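Local atomic coordinates of phosphoribosylglycinamide synthetase (Anaerococcus prevotii, PDB entry 4DIM), a protein that probably binds ATP and a metal ion and acts as a ligase of the ATP-grasp superfamily, its exact substrates remaining unconfirmed. Residues Asp6-Leu10 against Ala302-Glu308; Ala139-Leu143 against Ile186-Phe190; Leu145-Val149 against Ile160-Lys165. One frame throughout, in Å; residues are numbered along the deposited sequence.

Interaction 1. Residues Asp6-Leu10 against Ala302-Glu308; sequences DNKRL and ASMAISE
Asp6-Leu10 run into a beta strand and lie against Ala302-Glu308, where helix 297-305 ends at Ala305 and a short turn follows. Lys8 (phi/psi -146/140) and Leu10 (-121/125) are extended and send their CA-to-CB bonds toward the helix end. Arg9 between them points away. Leu10 and Ile306 are nearest, CA to CA 6.6 Å. Ser307, with positive phi (67/39), is the C-prime residue of a Schellman motif: Glu308 N bonds Ser303 O at 2.9 Å, and Ser307 N bonds Met304 O (a selenomethionine) at 3.0 Å. Leu10 takes chi1 t and chi2 p. Its CD1 lies 3.4 Å from Ala305 CB and 3.9 Å from Ile306 CG2, and its CD2 lies 4.3 Å from Ala302 CB. Ile306 (chi1 p, chi2 t) also packs its CD1 4.1 Å from Lys8 CD. The Lys8 chain starts with chi1 m and chi2 near -116°, then is t, t. Its NZ makes a salt bridge to Glu308 OE1 at 3.0 Å and a weak hydrogen bond to Ile306 O at 3.4 Å. Glu308 meets it with chi1 and chi2 both m. An apolar patch flanked by a salt bridge thus joins the first strand of the four-stranded parallel alpha/beta sheet to this helix end. Strand 9-13 lies between strands 32-37 and 74-76. Ala302 also touches Leu22 and Leu29 of helix 20-29, and Met304 packs on Phe201 and Tyr203 of strand 194-203.

Interaction 2. Residues Ala139-Leu143 against Ile186-Phe190; sequences ALENL and IVEEF
Ala139 lies in the last turn of helix 133-141. The chain then leads to Leu143, which is extended (phi/psi -138/138). Ile186-Glu189 is a beta strand. The nearest CA pairs are Ala139 with Val187 at 7.7 Å and Leu143 with Glu189 at 6.3 Å. Along the strand, Val187 (chi1 p) is the first to touch. Its CG1 lies 3.9 Å from Ala139 CB and 4.0 Å from Leu143 CD2, and its CG2 lies 4.0 Å from Leu140 CD2. Glu188 turns its CA-to-CB bond away. Glu189 (chi1 m, chi2 t) brings its CG to 3.6 Å from Leu143 CG, while its OE1 forms a salt bridge with Arg126 and accepts a hydrogen bond from Lys144 N. Leu143 reaches Val187 with chi1 near -127° and chi2 p. The helix end and Leu143 beyond it pack on one face of the strand, consistent with an alpha/beta subdomain of the ATP-grasp fold. Strand 186-189 lies between strands 127-128 and 147-150, and Phe128 also touches Ala139 and Leu143.

Interaction 3. Residues Leu145-Val149 against Ile160-Lys165; sequences LPVIV and IYIAKK
Two short strands, Val147-Val149 and Tyr161-Ala163, pair as an antiparallel hairpin in the ATP-grasp family region. Their axes approach to 4.7 Å, with 148° between the N-to-C directions. Val147-Ala163 (CA-CA 5.2 Å) and Val149-Tyr161 (5.0 Å) are hydrogen-bonded pairs. Ile148-Ile162 (4.6 Å) between them is a non-hydrogen-bonded pair. Val147 N donates to Ala163 O at 3.2 Å, and Ala163 N returns to Val147 O at 2.7 Å. Val149 N donates to Tyr161 O at 3.0 Å; the return from Tyr161 N to Val149 O, also 3.0 Å, is weak. Ile148 N and O point away from 161-163. Ile148 N donates to Glu188 O of strand 186-189, and Pro146 O accepts from Phe190 N. On one face Ile148 (chi1 and chi2 m) sets CD1 3.3 Å from Ile162 CG1 and 4.0 Å from Ile160 CD1. The other face holds Val147, Ala163, Val149 and Tyr161. The Tyr161 hydroxyl is hydrogen-bonded to Glu175. A cis peptide precedes Pro146. The loop joining the strands is partly unmodelled; in ATP-grasp relatives a glycine-rich loop here probably closes over ATP. Strand 161-163 is outermost in its sheet, strand 147-150 lies between 161-163 and 186-189, and helix 166-179 covers Val149 and Tyr161.

In the fold
From the N terminus, the chain enters strand 9-13 in interaction 1. That contact closes only at the end of helix 297-305, nearly 300 residues later, and ties the N-terminal parallel sheet to that helix. Both other contacts nest inside its loop. Interaction 2 opens at the end of helix 133-141. Interaction 3 then opens and closes as a hairpin before strand 186-189 completes interaction 2. These two touch, with centres 9 Å apart. Strand 147-150 pairs with 161-163 and with 186-189, so interactions 2 and 3 reach the same antiparallel sheet within the ATP-grasp family region. Interaction 1 lies on the opposite side of the chain's centre from both, its centre 46 Å from that of interaction 2 and 48 Å from that of interaction 3.

Interaction 1. Residues Asp6-Leu10 against Ala302-Glu308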
ATOM      1  N   ASP A   6     -27.379   8.660   7.813  1.00128.77           N
ATOM      2  CA  ASP A   6     -26.669   8.134   8.992  1.00128.33           C
ATOM      3  C   ASP A   6     -26.481   9.260  10.023  1.00132.59           C
ATOM      4  O   ASP A   6     -26.939   9.123  11.165  1.00135.11           O
ATOM      5  CB  ASP A   6     -25.278   7.510   8.596  1.00125.42           C
ATOM      6  CG  ASP A   6     -24.966   6.107   9.142  1.00134.06           C
ATOM      7  OD1 ASP A   6     -25.337   5.821  10.306  1.00137.65           O
ATOM      8  OD2 ASP A   6     -24.267   5.326   8.434  1.00133.66           O
ATOM      9  N   ASN A   7     -25.806  10.366   9.599  1.00125.52           N
ATOM     10  CA  ASN A   7     -25.428  11.521  10.423  1.00125.75           C
ATOM     11  C   ASN A   7     -24.351  11.093  11.442  1.00125.48           C
ATOM     12  O   ASN A   7     -24.636  10.934  12.630  1.00128.24           O
ATOM     13  CB  ASN A   7     -26.637  12.186  11.131  1.00134.98           C
ATOM     14  CG  ASN A   7     -27.717  12.702  10.202  1.00161.94           C
ATOM     15  OD1 ASN A   7     -27.429  13.330   9.173  1.00153.92           O
ATOM     16  ND2 ASN A   7     -28.991  12.524  10.580  1.00154.74           N
ATOM     17  N   LYS A   8     -23.121  10.908  10.948  1.00115.74           N
ATOM     18  CA  LYS A   8     -21.941  10.475  11.716  1.00112.52           C
ATOM     19  C   LYS A   8     -20.711  11.150  11.129  1.00109.57           C
ATOM     20  O   LYS A   8     -20.624  11.231   9.909  1.00107.24           O
ATOM     21  CB  LYS A   8     -21.785   8.946  11.637  1.00113.93           C
ATOM     22  CG  LYS A   8     -22.734   8.143  12.525  1.00122.79           C
ATOM     23  CD  LYS A   8     -22.002   7.342  13.590  1.00125.19           C
ATOM     24  CE  LYS A   8     -22.841   6.215  14.142  1.00132.53           C
ATOM     25  NZ  LYS A   8     -22.078   5.373  15.119  1.00142.47           N
ATOM     26  N   ARG A   9     -19.759  11.607  11.964  1.00103.15           N
ATOM     27  CA  ARG A   9     -18.593  12.384  11.501  1.00 98.84           C
ATOM     28  C   ARG A   9     -17.317  11.553  11.393  1.00 96.29           C
ATOM     29  O   ARG A   9     -16.841  11.022  12.390  1.00 94.89           O
ATOM     30  CB  ARG A   9     -18.344  13.591  12.440  1.00100.62           C
ATOM     31  CG  ARG A   9     -19.529  14.579  12.505  1.00103.15           C
ATOM     32  CD  ARG A   9     -19.473  15.550  13.675  1.00111.11           C
ATOM     33  NE  ARG A   9     -18.304  16.440  13.630  1.00114.16           N
ATOM     34  CZ  ARG A   9     -18.230  17.591  12.956  1.00123.22           C
ATOM     35  NH1 ARG A   9     -17.110  18.305  12.973  1.00 99.85           N
ATOM     36  NH2 ARG A   9     -19.273  18.035  12.257  1.00111.05           N
ATOM     37  N   LEU A  10     -16.726  11.498  10.191  1.00 90.09           N
ATOM     38  CA  LEU A  10     -15.501  10.736   9.961  1.00 87.10           C
ATOM     39  C   LEU A  10     -14.461  11.657   9.467  1.00 87.48           C
ATOM     40  O   LEU A  10     -14.671  12.249   8.418  1.00 87.68           O
ATOM     41  CB  LEU A  10     -15.721   9.592   8.925  1.00 85.21           C
ATOM     42  CG  LEU A  10     -14.484   8.753   8.541  1.00 86.10           C
ATOM     43  CD1 LEU A  10     -14.085   7.845   9.636  1.00 85.57           C
ATOM     44  CD2 LEU A  10     -14.715   7.992   7.255  1.00 88.36           C
ATOM     45  N   ALA A 302     -14.818   2.521   5.938  1.00 76.11           N
ATOM     46  CA  ALA A 302     -15.504   3.688   6.517  1.00 79.45           C
ATOM     47  C   ALA A 302     -16.434   3.309   7.643  1.00 87.01           C
ATOM     48  O   ALA A 302     -16.469   4.001   8.652  1.00 91.52           O
ATOM     49  CB  ALA A 302     -16.307   4.418   5.438  1.00 80.87           C
ATOM     50  N   SER A 303     -17.233   2.254   7.463  1.00 81.93           N
ATOM     51  CA  SER A 303     -18.167   1.801   8.506  1.00 83.30           C
ATOM     52  C   SER A 303     -17.407   1.302   9.740  1.00 86.48           C
ATOM     53  O   SER A 303     -17.821   1.583  10.844  1.00 88.63           O
ATOM     54  CB  SER A 303     -19.089   0.701   7.984  1.00 84.67           C
ATOM     55  OG  SER A 303     -18.404  -0.520   7.741  1.00 87.54           O
HETATM   56  N   MSE A 304     -16.300   0.562   9.550  1.00 80.32           N
HETATM   57  CA  MSE A 304     -15.511   0.076  10.669  1.00 80.98           C
HETATM   58  C   MSE A 304     -15.012   1.235  11.490  1.00 90.98           C
HETATM   59  O   MSE A 304     -15.181   1.237  12.724  1.00 95.62           O
HETATM   60  CB  MSE A 304     -14.327  -0.769  10.166  1.00 79.50           C
HETATM   61  CG  MSE A 304     -13.587  -1.540  11.295  1.00 85.93           C
HETATM   62 SE   MSE A 304     -12.403  -2.917  10.623  0.88 88.33          SE
HETATM   63  CE  MSE A 304     -11.378  -1.877   9.377  1.00 80.59           C
ATOM     64  N   ALA A 305     -14.415   2.241  10.791  1.00 85.82           N
ATOM     65  CA  ALA A 305     -13.875   3.471  11.388  1.00 85.41           C
ATOM     66  C   ALA A 305     -14.835   4.091  12.352  1.00 91.48           C
ATOM     67  O   ALA A 305     -14.418   4.415  13.462  1.00 93.75           O
ATOM     68  CB  ALA A 305     -13.525   4.514  10.315  1.00 83.60           C
ATOM     69  N   ILE A 306     -16.101   4.294  11.928  1.00 89.38           N
ATOM     70  CA  ILE A 306     -17.116   4.998  12.758  1.00 95.10           C
ATOM     71  C   ILE A 306     -17.801   4.082  13.833  1.00103.76           C
ATOM     72  O   ILE A 306     -18.872   4.451  14.337  1.00107.99           O
ATOM     73  CB  ILE A 306     -18.203   5.718  11.879  1.00 98.53           C
ATOM     74  CG1 ILE A 306     -19.061   4.722  11.041  1.00 97.60           C
ATOM     75  CG2 ILE A 306     -17.548   6.737  10.971  1.00 96.27           C
ATOM     76  CD1 ILE A 306     -20.368   5.283  10.505  1.00 93.74           C
ATOM     77  N   SER A 307     -17.169   2.932  14.198  1.00 98.62           N
ATOM     78  CA  SER A 307     -17.651   1.983  15.206  1.00101.58           C
ATOM     79  C   SER A 307     -18.944   1.278  14.737  1.00106.26           C
ATOM     80  O   SER A 307     -19.842   1.042  15.537  1.00108.62           O
ATOM     81  CB  SER A 307     -17.823   2.664  16.565  1.00110.49           C
ATOM     82  OG  SER A 307     -17.537   1.776  17.637  1.00125.28           O
ATOM     83  N   GLU A 308     -19.016   0.925  13.425  1.00100.45           N
ATOM     84  CA  GLU A 308     -20.102   0.125  12.849  1.00101.14           C
ATOM     85  C   GLU A 308     -19.503  -1.196  12.304  1.00103.76           C
ATOM     86  O   GLU A 308     -18.276  -1.392  12.326  1.00 99.48           O
ATOM     87  CB  GLU A 308     -20.896   0.885  11.767  1.00101.64           C
ATOM     88  CG  GLU A 308     -21.700   2.061  12.291  1.00116.05           C
ATOM     89  CD  GLU A 308     -22.738   1.774  13.363  1.00139.93           C
ATOM     90  OE1 GLU A 308     -22.975   2.678  14.197  1.00113.65           O
ATOM     91  OE2 GLU A 308     -23.300   0.654  13.385  1.00142.49           O
TER

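Interaction 2. Residues Ala139-Leu143 against Ile186-Phe190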
ATOM      1  N   ALA A 139      26.845 -13.265  13.483  1.00123.72           N
ATOM      2  CA  ALA A 139      25.575 -12.993  12.815  1.00120.35           C
ATOM      3  C   ALA A 139      25.371 -13.911  11.595  1.00121.99           C
ATOM      4  O   ALA A 139      24.243 -14.346  11.398  1.00119.75           O
ATOM      5  CB  ALA A 139      25.499 -11.527  12.381  1.00118.86           C
ATOM      6  N   LEU A 140      26.454 -14.206  10.791  1.00119.56           N
ATOM      7  CA  LEU A 140      26.424 -15.079   9.587  1.00119.73           C
ATOM      8  C   LEU A 140      26.057 -16.577   9.860  1.00128.05           C
ATOM      9  O   LEU A 140      25.664 -17.274   8.909  1.00126.45           O
ATOM     10  CB  LEU A 140      27.785 -15.082   8.842  1.00119.64           C
ATOM     11  CG  LEU A 140      28.297 -13.809   8.170  1.00121.10           C
ATOM     12  CD1 LEU A 140      29.170 -14.141   6.986  1.00121.33           C
ATOM     13  CD2 LEU A 140      27.184 -12.873   7.773  1.00121.40           C
ATOM     14  N   GLU A 141      26.218 -17.068  11.110  1.00128.63           N
ATOM     15  CA  GLU A 141      25.876 -18.448  11.435  1.00132.91           C
ATOM     16  C   GLU A 141      24.348 -18.615  11.503  1.00137.18           C
ATOM     17  O   GLU A 141      23.850 -19.710  11.195  1.00140.40           O
ATOM     18  CB  GLU A 141      26.572 -18.928  12.732  1.00137.75           C
ATOM     19  CG  GLU A 141      25.761 -18.877  14.022  1.00152.22           C
ATOM     20  CD  GLU A 141      26.575 -19.339  15.219  1.00176.48           C
ATOM     21  OE1 GLU A 141      26.361 -20.488  15.674  1.00168.45           O
ATOM     22  OE2 GLU A 141      27.469 -18.578  15.660  1.00166.36           O
ATOM     23  N   ASN A 142      23.612 -17.536  11.872  1.00129.44           N
ATOM     24  CA  ASN A 142      22.135 -17.520  11.932  1.00127.99           C
ATOM     25  C   ASN A 142      21.517 -16.792  10.706  1.00126.50           C
ATOM     26  O   ASN A 142      20.357 -16.367  10.765  1.00124.28           O
ATOM     27  CB  ASN A 142      21.671 -16.841  13.233  1.00129.50           C
ATOM     28  CG  ASN A 142      22.297 -17.434  14.481  1.00162.28           C
ATOM     29  OD1 ASN A 142      23.142 -16.810  15.144  1.00158.76           O
ATOM     30  ND2 ASN A 142      21.901 -18.658  14.823  1.00155.32           N
ATOM     31  N   LEU A 143      22.272 -16.693   9.590  1.00121.23           N
ATOM     32  CA  LEU A 143      21.865 -15.974   8.374  1.00118.87           C
ATOM     33  C   LEU A 143      22.249 -16.777   7.117  1.00122.86           C
ATOM     34  O   LEU A 143      23.382 -17.277   7.038  1.00122.91           O
ATOM     35  CB  LEU A 143      22.599 -14.584   8.345  1.00116.83           C
ATOM     36  CG  LEU A 143      21.808 -13.259   8.163  1.00117.68           C
ATOM     37  CD1 LEU A 143      20.628 -13.120   9.157  1.00117.64           C
ATOM     38  CD2 LEU A 143      22.729 -12.095   8.320  1.00114.06           C
ATOM     39  N   ILE A 186      24.304  -3.018   9.323  1.00 96.66           N
ATOM     40  CA  ILE A 186      23.264  -4.015   9.281  1.00 94.79           C
ATOM     41  C   ILE A 186      23.703  -5.004   8.234  1.00 98.15           C
ATOM     42  O   ILE A 186      24.076  -4.634   7.117  1.00 94.62           O
ATOM     43  CB  ILE A 186      21.822  -3.458   9.084  1.00 96.04           C
ATOM     44  CG1 ILE A 186      21.334  -2.880  10.439  1.00 98.92           C
ATOM     45  CG2 ILE A 186      20.836  -4.550   8.628  1.00 93.12           C
ATOM     46  CD1 ILE A 186      20.110  -2.048  10.388  1.00110.30           C
ATOM     47  N   VAL A 187      23.777  -6.256   8.656  1.00 99.09           N
ATOM     48  CA  VAL A 187      24.012  -7.377   7.752  1.00100.83           C
ATOM     49  C   VAL A 187      22.639  -8.051   7.666  1.00 99.86           C
ATOM     50  O   VAL A 187      22.034  -8.386   8.695  1.00 98.04           O
ATOM     51  CB  VAL A 187      25.189  -8.329   8.122  1.00108.22           C
ATOM     52  CG1 VAL A 187      24.969  -9.041   9.463  1.00110.10           C
ATOM     53  CG2 VAL A 187      25.413  -9.338   7.008  1.00107.53           C
ATOM     54  N   GLU A 188      22.083  -8.097   6.470  1.00 95.74           N
ATOM     55  CA  GLU A 188      20.735  -8.653   6.282  1.00 94.52           C
ATOM     56  C   GLU A 188      20.717  -9.653   5.160  1.00 97.81           C
ATOM     57  O   GLU A 188      21.385  -9.459   4.149  1.00 96.92           O
ATOM     58  CB  GLU A 188      19.742  -7.510   5.990  1.00 94.13           C
ATOM     59  CG  GLU A 188      18.301  -7.949   5.904  1.00101.12           C
ATOM     60  CD  GLU A 188      17.315  -6.827   5.723  1.00128.21           C
ATOM     61  OE1 GLU A 188      17.233  -6.293   4.593  1.00129.65           O
ATOM     62  OE2 GLU A 188      16.579  -6.527   6.689  1.00131.72           O
ATOM     63  N   GLU A 189      19.892 -10.694   5.310  1.00 96.20           N
ATOM     64  CA  GLU A 189      19.696 -11.696   4.257  1.00 95.89           C
ATOM     65  C   GLU A 189      19.184 -11.028   3.002  1.00 97.30           C
ATOM     66  O   GLU A 189      18.255 -10.203   3.056  1.00 94.13           O
ATOM     67  CB  GLU A 189      18.672 -12.754   4.682  1.00 97.71           C
ATOM     68  CG  GLU A 189      19.089 -13.656   5.827  1.00109.65           C
ATOM     69  CD  GLU A 189      18.029 -14.690   6.150  1.00121.97           C
ATOM     70  OE1 GLU A 189      18.365 -15.894   6.230  1.00109.07           O
ATOM     71  OE2 GLU A 189      16.859 -14.291   6.349  1.00115.11           O
ATOM     72  N   PHE A 190      19.776 -11.382   1.872  1.00 95.63           N
ATOM     73  CA  PHE A 190      19.355 -10.871   0.587  1.00 94.35           C
ATOM     74  C   PHE A 190      18.455 -11.929  -0.036  1.00 96.75           C
ATOM     75  O   PHE A 190      18.915 -13.039  -0.323  1.00 98.98           O
ATOM     76  CB  PHE A 190      20.564 -10.527  -0.291  1.00 98.01           C
ATOM     77  CG  PHE A 190      20.192  -9.807  -1.570  1.00 99.78           C
ATOM     78  CD1 PHE A 190      19.363  -8.693  -1.546  1.00101.82           C
ATOM     79  CD2 PHE A 190      20.642 -10.264  -2.799  1.00102.96           C
ATOM     80  CE1 PHE A 190      18.965  -8.074  -2.729  1.00102.82           C
ATOM     81  CE2 PHE A 190      20.265  -9.628  -3.977  1.00106.23           C
ATOM     82  CZ  PHE A 190      19.427  -8.536  -3.938  1.00103.07           C
TER

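Interaction 3. Residues Leu145-Val149 against Ile160-Lys165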
ATOM      1  N   LEU A 145      23.188 -16.872   3.054  1.00119.99           N
ATOM      2  CA  LEU A 145      23.756 -16.047   1.978  1.00119.38           C
ATOM      3  C   LEU A 145      22.791 -16.055   0.781  1.00124.19           C
ATOM      4  O   LEU A 145      22.020 -17.008   0.648  1.00126.96           O
ATOM      5  CB  LEU A 145      25.148 -16.562   1.531  1.00121.72           C
ATOM      6  CG  LEU A 145      26.339 -15.986   2.285  1.00125.35           C
ATOM      7  CD1 LEU A 145      26.305 -16.389   3.755  1.00125.90           C
ATOM      8  CD2 LEU A 145      27.634 -16.414   1.626  1.00127.89           C
ATOM      9  N   PRO A 146      22.848 -15.085  -0.152  1.00117.86           N
ATOM     10  CA  PRO A 146      23.663 -13.860  -0.114  1.00115.42           C
ATOM     11  C   PRO A 146      23.123 -12.874   0.901  1.00112.82           C
ATOM     12  O   PRO A 146      22.023 -13.026   1.423  1.00111.12           O
ATOM     13  CB  PRO A 146      23.565 -13.307  -1.542  1.00118.68           C
ATOM     14  CG  PRO A 146      22.410 -14.017  -2.213  1.00123.74           C
ATOM     15  CD  PRO A 146      21.911 -15.098  -1.291  1.00119.45           C
ATOM     16  N   VAL A 147      23.925 -11.878   1.210  1.00106.46           N
ATOM     17  CA  VAL A 147      23.547 -10.858   2.171  1.00101.27           C
ATOM     18  C   VAL A 147      23.840  -9.515   1.603  1.00 98.77           C
ATOM     19  O   VAL A 147      24.579  -9.362   0.625  1.00 97.83           O
ATOM     20  CB  VAL A 147      24.215 -11.016   3.554  1.00103.97           C
ATOM     21  CG1 VAL A 147      23.560 -12.113   4.371  1.00103.83           C
ATOM     22  CG2 VAL A 147      25.706 -11.257   3.422  1.00105.45           C
ATOM     23  N   ILE A 148      23.189  -8.546   2.212  1.00 92.91           N
ATOM     24  CA  ILE A 148      23.348  -7.132   1.965  1.00 91.69           C
ATOM     25  C   ILE A 148      24.041  -6.556   3.184  1.00 91.63           C
ATOM     26  O   ILE A 148      23.743  -6.978   4.306  1.00 88.40           O
ATOM     27  CB  ILE A 148      21.977  -6.506   1.745  1.00 94.88           C
ATOM     28  CG1 ILE A 148      21.462  -6.812   0.346  1.00 98.10           C
ATOM     29  CG2 ILE A 148      22.013  -5.021   2.027  1.00 96.22           C
ATOM     30  CD1 ILE A 148      21.887  -5.850  -0.750  1.00114.86           C
ATOM     31  N   VAL A 149      24.953  -5.609   2.969  1.00 89.47           N
ATOM     32  CA  VAL A 149      25.598  -4.833   4.034  1.00 88.59           C
ATOM     33  C   VAL A 149      25.192  -3.423   3.815  1.00 91.80           C
ATOM     34  O   VAL A 149      25.356  -2.885   2.712  1.00 90.82           O
ATOM     35  CB  VAL A 149      27.108  -4.942   4.131  1.00 94.25           C
ATOM     36  CG1 VAL A 149      27.553  -4.363   5.455  1.00 95.00           C
ATOM     37  CG2 VAL A 149      27.566  -6.392   4.003  1.00 94.98           C
ATOM     38  N   ILE A 160      23.763   0.369  -0.291  1.00130.85           N
ATOM     39  CA  ILE A 160      23.746  -1.085  -0.118  1.00128.18           C
ATOM     40  C   ILE A 160      24.969  -1.731  -0.772  1.00129.68           C
ATOM     41  O   ILE A 160      25.548  -1.184  -1.712  1.00131.02           O
ATOM     42  CB  ILE A 160      22.434  -1.743  -0.658  1.00132.11           C
ATOM     43  CG1 ILE A 160      22.201  -1.491  -2.185  1.00134.46           C
ATOM     44  CG2 ILE A 160      21.226  -1.281   0.153  1.00134.36           C
ATOM     45  CD1 ILE A 160      21.234  -2.565  -2.932  1.00139.28           C
ATOM     46  N   TYR A 161      25.356  -2.898  -0.250  1.00122.99           N
ATOM     47  CA  TYR A 161      26.463  -3.703  -0.752  1.00121.80           C
ATOM     48  C   TYR A 161      26.039  -5.157  -0.798  1.00117.99           C
ATOM     49  O   TYR A 161      26.076  -5.824   0.241  1.00114.73           O
ATOM     50  CB  TYR A 161      27.718  -3.552   0.133  1.00125.07           C
ATOM     51  CG  TYR A 161      28.504  -2.276  -0.083  1.00132.38           C
ATOM     52  CD1 TYR A 161      29.754  -2.299  -0.689  1.00136.41           C
ATOM     53  CD2 TYR A 161      28.036  -1.054   0.393  1.00135.46           C
ATOM     54  CE1 TYR A 161      30.500  -1.132  -0.862  1.00140.57           C
ATOM     55  CE2 TYR A 161      28.776   0.120   0.237  1.00139.10           C
ATOM     56  CZ  TYR A 161      30.014   0.080  -0.389  1.00147.86           C
ATOM     57  OH  TYR A 161      30.726   1.260  -0.552  1.00148.87           O
ATOM     58  N   ILE A 162      25.659  -5.662  -1.997  1.00112.54           N
ATOM     59  CA  ILE A 162      25.276  -7.067  -2.180  1.00111.11           C
ATOM     60  C   ILE A 162      26.544  -7.920  -2.026  1.00115.40           C
ATOM     61  O   ILE A 162      27.607  -7.547  -2.534  1.00114.87           O
ATOM     62  CB  ILE A 162      24.579  -7.297  -3.541  1.00115.30           C
ATOM     63  CG1 ILE A 162      23.295  -6.460  -3.670  1.00115.76           C
ATOM     64  CG2 ILE A 162      24.246  -8.774  -3.729  1.00116.90           C
ATOM     65  CD1 ILE A 162      22.972  -6.024  -5.035  1.00124.79           C
ATOM     66  N   ALA A 163      26.440  -9.034  -1.300  1.00112.65           N
ATOM     67  CA  ALA A 163      27.580  -9.901  -1.051  1.00114.38           C
ATOM     68  C   ALA A 163      27.245 -11.370  -1.317  1.00124.17           C
ATOM     69  O   ALA A 163      26.636 -12.043  -0.472  1.00124.09           O
ATOM     70  CB  ALA A 163      28.042  -9.730   0.376  1.00113.58           C
ATOM     71  N   LYS A 164      27.713 -11.877  -2.480  1.00124.80           N
ATOM     72  CA  LYS A 164      27.526 -13.269  -2.909  1.00127.82           C
ATOM     73  C   LYS A 164      28.390 -14.220  -2.052  1.00135.07           C
ATOM     74  O   LYS A 164      27.895 -15.267  -1.620  1.00134.71           O
ATOM     75  CB  LYS A 164      27.877 -13.418  -4.403  1.00132.53           C
ATOM     76  CG  LYS A 164      27.008 -12.583  -5.356  1.00140.80           C
ATOM     77  CD  LYS A 164      27.704 -12.341  -6.695  1.00154.19           C
ATOM     78  CE  LYS A 164      26.938 -11.379  -7.572  1.00160.46           C
ATOM     79  NZ  LYS A 164      27.577 -11.224  -8.907  1.00170.58           N
ATOM     80  N   LYS A 165      29.667 -13.820  -1.783  1.00134.59           N
ATOM     81  CA  LYS A 165      30.645 -14.584  -0.979  1.00137.59           C
ATOM     82  C   LYS A 165      31.287 -13.720   0.167  1.00141.53           C
ATOM     83  O   LYS A 165      31.343 -12.493   0.081  1.00138.29           O
ATOM     84  CB  LYS A 165      31.763 -15.164  -1.892  1.00143.92           C
ATOM     85  CG  LYS A 165      32.477 -14.123  -2.774  1.00155.72           C
ATOM     86  CD  LYS A 165      33.924 -14.511  -3.125  1.00165.99           C
ATOM     87  CE  LYS A 165      34.702 -13.379  -3.773  1.00168.41           C
ATOM     88  NZ  LYS A 165      34.236 -13.057  -5.148  1.00168.95           N
TER